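Local coordinates for protein TetR family transcriptional regulator (Mycobacterium smegmatis, PDB 5XS9) that probably binds operator DNA as a TetR-type homodimer and represses transcription of genes for biotin synthesis, at the interface of chains A and B. Residues are numbered along the deposited sequence; one frame, centred on the assembly and turned at random. Chains: chain A/B, TetR family transcriptional regulator.

Contact 1: the interface of chains A and B. Residues chain A 124, 128, 131-132, 135; chain B 176-177, 180.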
ATOM      1  N   VAL A 124     -23.982   6.873   3.060  1.00 32.33           N
ATOM      2  CA  VAL A 124     -23.321   6.160   4.071  1.00 34.84           C
ATOM      3  C   VAL A 124     -23.715   6.777   5.420  1.00 31.42           C
ATOM      4  O   VAL A 124     -23.695   7.975   5.601  1.00 31.76           O
ATOM      5  CB  VAL A 124     -21.750   6.127   3.849  1.00 36.35           C
ATOM      6  CG1 VAL A 124     -21.049   5.387   4.951  1.00 34.72           C
ATOM      7  CG2 VAL A 124     -21.377   5.395   2.575  1.00 35.91           C
ATOM      8  N   ASP A 128     -20.318   5.220   9.774  1.00 34.45           N
ATOM      9  CA  ASP A 128     -19.497   4.488   8.867  1.00 33.85           C
ATOM     10  C   ASP A 128     -18.769   5.416   7.882  1.00 36.34           C
ATOM     11  O   ASP A 128     -18.016   4.946   7.039  1.00 37.09           O
ATOM     12  CB  ASP A 128     -20.398   3.562   8.043  1.00 31.73           C
ATOM     13  CG  ASP A 128     -21.041   2.424   8.836  1.00 40.66           C
ATOM     14  OD1 ASP A 128     -20.438   1.900   9.803  1.00 47.27           O
ATOM     15  OD2 ASP A 128     -22.146   2.000   8.378  1.00 46.02           O
ATOM     16  N   ALA A 131     -14.844   4.990   8.024  1.00 34.14           N
ATOM     17  CA  ALA A 131     -14.460   3.732   7.408  1.00 34.10           C
ATOM     18  C   ALA A 131     -14.560   3.812   5.840  1.00 34.22           C
ATOM     19  O   ALA A 131     -13.714   3.260   5.160  1.00 31.26           O
ATOM     20  CB  ALA A 131     -15.240   2.582   7.953  1.00 36.74           C
ATOM     21  N   ALA A 132     -15.616   4.453   5.335  1.00 32.75           N
ATOM     22  CA  ALA A 132     -15.812   4.644   3.892  1.00 34.56           C
ATOM     23  C   ALA A 132     -14.703   5.465   3.299  1.00 32.14           C
ATOM     24  O   ALA A 132     -14.114   5.062   2.291  1.00 32.22           O
ATOM     25  CB  ALA A 132     -17.152   5.259   3.589  1.00 32.39           C
ATOM     26  N   THR A 135     -11.433   3.594   3.343  1.00 30.31           N
ATOM     27  CA  THR A 135     -11.489   2.573   2.324  1.00 30.67           C
ATOM     28  C   THR A 135     -10.963   3.125   0.966  1.00 30.75           C
ATOM     29  O   THR A 135     -10.110   2.500   0.297  1.00 30.90           O
ATOM     30  CB  THR A 135     -12.899   2.007   2.196  1.00 31.90           C
ATOM     31  OG1 THR A 135     -13.273   1.255   3.420  1.00 31.19           O
ATOM     32  CG2 THR A 135     -12.951   1.042   0.997  1.00 30.74           C
TER
ATOM     33  N   PHE B 176     -16.209  -3.967   6.101  1.00 34.83           N
ATOM     34  CA  PHE B 176     -16.941  -2.824   5.561  1.00 35.14           C
ATOM     35  C   PHE B 176     -16.370  -2.352   4.210  1.00 31.34           C
ATOM     36  O   PHE B 176     -17.127  -2.078   3.261  1.00 33.05           O
ATOM     37  CB  PHE B 176     -16.925  -1.634   6.566  1.00 37.97           C
ATOM     38  CG  PHE B 176     -17.735  -0.473   6.099  1.00 40.07           C
ATOM     39  CD1 PHE B 176     -19.129  -0.470   6.272  1.00 41.07           C
ATOM     40  CD2 PHE B 176     -17.158   0.541   5.337  1.00 42.65           C
ATOM     41  CE1 PHE B 176     -19.888   0.534   5.720  1.00 41.87           C
ATOM     42  CE2 PHE B 176     -17.924   1.557   4.813  1.00 42.47           C
ATOM     43  CZ  PHE B 176     -19.278   1.585   5.021  1.00 42.43           C
ATOM     44  N   GLY B 177     -15.044  -2.165   4.154  1.00 31.18           N
ATOM     45  CA  GLY B 177     -14.474  -1.623   2.946  1.00 34.53           C
ATOM     46  C   GLY B 177     -14.586  -2.620   1.814  1.00 35.16           C
ATOM     47  O   GLY B 177     -14.832  -2.281   0.660  1.00 33.40           O
ATOM     48  N   LEU B 180     -17.985  -2.460   0.284  1.00 34.07           N
ATOM     49  CA  LEU B 180     -18.128  -1.395  -0.715  1.00 33.89           C
ATOM     50  C   LEU B 180     -17.704  -1.880  -2.044  1.00 29.64           C
ATOM     51  O   LEU B 180     -18.408  -1.670  -3.020  1.00 31.80           O
ATOM     52  CB  LEU B 180     -17.279  -0.134  -0.431  1.00 33.22           C
ATOM     53  CG  LEU B 180     -17.741   0.749   0.688  1.00 37.83           C
ATOM     54  CD1 LEU B 180     -16.754   1.846   1.024  1.00 37.34           C
ATOM     55  CD2 LEU B 180     -19.075   1.374   0.372  1.00 35.49           C
TER
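B:Phe176 and B:Gly177, on helix 170-186 of chain B, pack against the first turns of helix 129-155 of chain A, and the backbones come near enough for the CA atoms of B:Gly177 and A:Thr135 to lie 5.2 Å apart. The phenyl ring of B:Phe176 is the main intruder. With its CG anti to the backbone N (chi1 -176°), it reaches away from its own helix toward chain A. One face is covered by two methylene or methyl groups: A:Ala131 CB sits over the CD2 rim at 3.8 Å, and A:Asp128 CB over the opposite rim, 3.8 Å from CZ. The carboxylate of A:Asp128 lies over the same face above CE1, inclined 37° to the ring, so methylene and carboxylate cover that rim together. The far edge of the ring points at A:Ala132, whose CA is 3.9 Å from CE2, and toward A:Val124 CG1 at the margin. Alanines suit the helix here because their small side chains let a bulky ring approach the main chain. On the other side, B:Leu180 of the ring's own helix borders the CE2 edge; its CD1 also touches A:Thr135 CG2 at 3.9 Å. That threonine methyl packs on B:Gly177 CA at 3.6 Å, a close approach made easy by the missing side chain of glycine. The hydroxyl also faces chain B, A:Thr135 OG1 lying 3.2 Å from B:Gly177 CA, while its hydrogen bond to A:Ala131 O (2.7 Å) holds the side chain's rotation with CG2 anti to the backbone N, so both groups face the glycine. This largely apolar knob-in-pocket packing forms part of the homodimer interface typical of TetR regulators, which holds the two DNA-binding domains in one unit.

Contact 2: the interface of chains A and B. Residues chain A 176, 180; chain B 124, 128, 131-132, 135, 185.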
ATOM      1  N   PHE A 176     -10.888   3.045 -12.974  1.00 30.17           N
ATOM      2  CA  PHE A 176     -11.797   1.898 -12.949  1.00 31.95           C
ATOM      3  C   PHE A 176     -12.026   1.482 -11.460  1.00 29.26           C
ATOM      4  O   PHE A 176     -13.157   1.295 -11.075  1.00 30.24           O
ATOM      5  CB  PHE A 176     -11.208   0.679 -13.695  1.00 36.45           C
ATOM      6  CG  PHE A 176     -12.107  -0.499 -13.683  1.00 36.95           C
ATOM      7  CD1 PHE A 176     -13.060  -0.663 -14.671  1.00 42.52           C
ATOM      8  CD2 PHE A 176     -12.063  -1.423 -12.614  1.00 38.10           C
ATOM      9  CE1 PHE A 176     -13.955  -1.709 -14.613  1.00 46.02           C
ATOM     10  CE2 PHE A 176     -12.940  -2.473 -12.594  1.00 37.23           C
ATOM     11  CZ  PHE A 176     -13.896  -2.607 -13.560  1.00 40.84           C
ATOM     12  N   LEU A 180     -15.552   1.622  -9.102  1.00 32.02           N
ATOM     13  CA  LEU A 180     -16.101   0.553  -8.284  1.00 32.66           C
ATOM     14  C   LEU A 180     -16.397   1.040  -6.898  1.00 32.18           C
ATOM     15  O   LEU A 180     -17.441   0.702  -6.359  1.00 33.50           O
ATOM     16  CB  LEU A 180     -15.138  -0.623  -8.086  1.00 33.96           C
ATOM     17  CG  LEU A 180     -14.922  -1.592  -9.224  1.00 39.70           C
ATOM     18  CD1 LEU A 180     -13.903  -2.628  -8.781  1.00 39.08           C
ATOM     19  CD2 LEU A 180     -16.226  -2.276  -9.598  1.00 35.63           C
TER
ATOM     20  N   VAL B 124     -18.616  -8.093 -14.476  1.00 38.64           N
ATOM     21  CA  VAL B 124     -17.559  -7.268 -15.013  1.00 36.32           C
ATOM     22  C   VAL B 124     -17.187  -7.815 -16.345  1.00 42.48           C
ATOM     23  O   VAL B 124     -16.992  -9.034 -16.462  1.00 39.95           O
ATOM     24  CB  VAL B 124     -16.351  -7.246 -14.035  1.00 35.69           C
ATOM     25  CG1 VAL B 124     -15.172  -6.522 -14.633  1.00 37.19           C
ATOM     26  CG2 VAL B 124     -16.759  -6.581 -12.711  1.00 37.66           C
ATOM     27  N   ASP B 128     -12.112  -5.933 -18.259  1.00 42.22           N
ATOM     28  CA  ASP B 128     -11.965  -5.254 -16.975  1.00 39.54           C
ATOM     29  C   ASP B 128     -11.785  -6.187 -15.789  1.00 41.72           C
ATOM     30  O   ASP B 128     -11.511  -5.714 -14.687  1.00 36.29           O
ATOM     31  CB  ASP B 128     -13.190  -4.427 -16.734  1.00 37.78           C
ATOM     32  CG  ASP B 128     -13.366  -3.330 -17.802  1.00 44.66           C
ATOM     33  OD1 ASP B 128     -12.350  -2.926 -18.375  1.00 44.69           O
ATOM     34  OD2 ASP B 128     -14.504  -2.858 -17.992  1.00 48.08           O
ATOM     35  N   ALA B 131      -8.478  -5.648 -13.850  1.00 34.93           N
ATOM     36  CA  ALA B 131      -8.518  -4.404 -13.165  1.00 33.82           C
ATOM     37  C   ALA B 131      -9.376  -4.495 -11.886  1.00 30.98           C
ATOM     38  O   ALA B 131      -9.008  -3.948 -10.816  1.00 29.18           O
ATOM     39  CB  ALA B 131      -9.002  -3.294 -14.098  1.00 30.53           C
ATOM     40  N   ALA B 132     -10.502  -5.190 -11.985  1.00 31.62           N
ATOM     41  CA  ALA B 132     -11.413  -5.354 -10.865  1.00 31.80           C
ATOM     42  C   ALA B 132     -10.727  -6.149  -9.703  1.00 29.26           C
ATOM     43  O   ALA B 132     -10.794  -5.756  -8.528  1.00 30.87           O
ATOM     44  CB  ALA B 132     -12.675  -6.056 -11.304  1.00 33.00           C
ATOM     45  N   THR B 135      -8.040  -4.122  -8.037  1.00 30.75           N
ATOM     46  CA  THR B 135      -8.625  -3.040  -7.223  1.00 34.28           C
ATOM     47  C   THR B 135      -8.845  -3.623  -5.808  1.00 32.75           C
ATOM     48  O   THR B 135      -8.537  -3.012  -4.786  1.00 30.75           O
ATOM     49  CB  THR B 135      -9.957  -2.564  -7.815  1.00 31.47           C
ATOM     50  OG1 THR B 135      -9.732  -1.938  -9.121  1.00 31.90           O
ATOM     51  CG2 THR B 135     -10.684  -1.593  -6.871  1.00 30.11           C
ATOM     52  N   LEU B 185     -18.957  -4.032  -7.455  1.00 32.27           N
ATOM     53  CA  LEU B 185     -18.867  -5.068  -8.508  1.00 31.40           C
ATOM     54  C   LEU B 185     -20.281  -5.462  -8.965  1.00 34.70           C
ATOM     55  O   LEU B 185     -20.526  -5.617 -10.159  1.00 36.46           O
ATOM     56  CB  LEU B 185     -18.118  -6.308  -8.043  1.00 33.53           C
ATOM     57  CG  LEU B 185     -16.613  -6.153  -7.894  1.00 32.57           C
ATOM     58  CD1 LEU B 185     -16.067  -7.256  -6.989  1.00 35.42           C
ATOM     59  CD2 LEU B 185     -15.879  -6.115  -9.234  1.00 36.26           C
TER
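A:Phe176 meets B:Asp128 most closely, its CE1 lying 3.5 Å from the CB methylene. The aspartate comes over one face of the ring at that rim, with its carboxylate turned 48° from the ring plane. B:Ala131 CB covers the same face near CD2, while the CE2 edge is directed at the helix backbone, 3.7 Å from B:Ala132 CA. A flat aromatic side chain suits this slot: it can slide between small residues and still hide a broad apolar surface.

Farther along the same helix, A:Leu180 uses both methyls: CD1 touches B:Thr135 CG2 at 3.9 Å and also comes near B:Leu185 CD2, which CD2 meets at 3.9 Å. B:Leu185 belongs to helix 170-186 of chain B, so here the C-terminal helices of the two subunits touch through branched aliphatic tips, which interlock without needing any particular hydrogen-bonding partner.

Outside this shell, A:Leu180 flanks the CE2 edge of the ring of A:Phe176 from the side opposite B:Asp128 and B:Ala131, which may limit the ring's swing. The leucine's CG lies anti to the carbonyl carbon (chi1 -76°), a setting that turns the isobutyl group toward chain B. B:Thr135 is steadied within its own helix: OG1 donates to B:Ala131 O over 2.7 Å, from 36° out of the carbonyl plane.

Contact 1 and contact 2 are twins related by the two-fold axis of the dimer, the centres of their C-alpha atoms about 17 Å apart. In each, helix 170-186 of one subunit meets the start of the long helix beginning at residue 129 of the other, so every chain supplies both a phenylalanine knob and a pocket. The C-terminal helices of the two chains also touch each other, which joins the two patches into one interface. Such reciprocal packing matches the four-helix dimer interface of the TetR family, and may help set the spacing of the two DNA-binding domains.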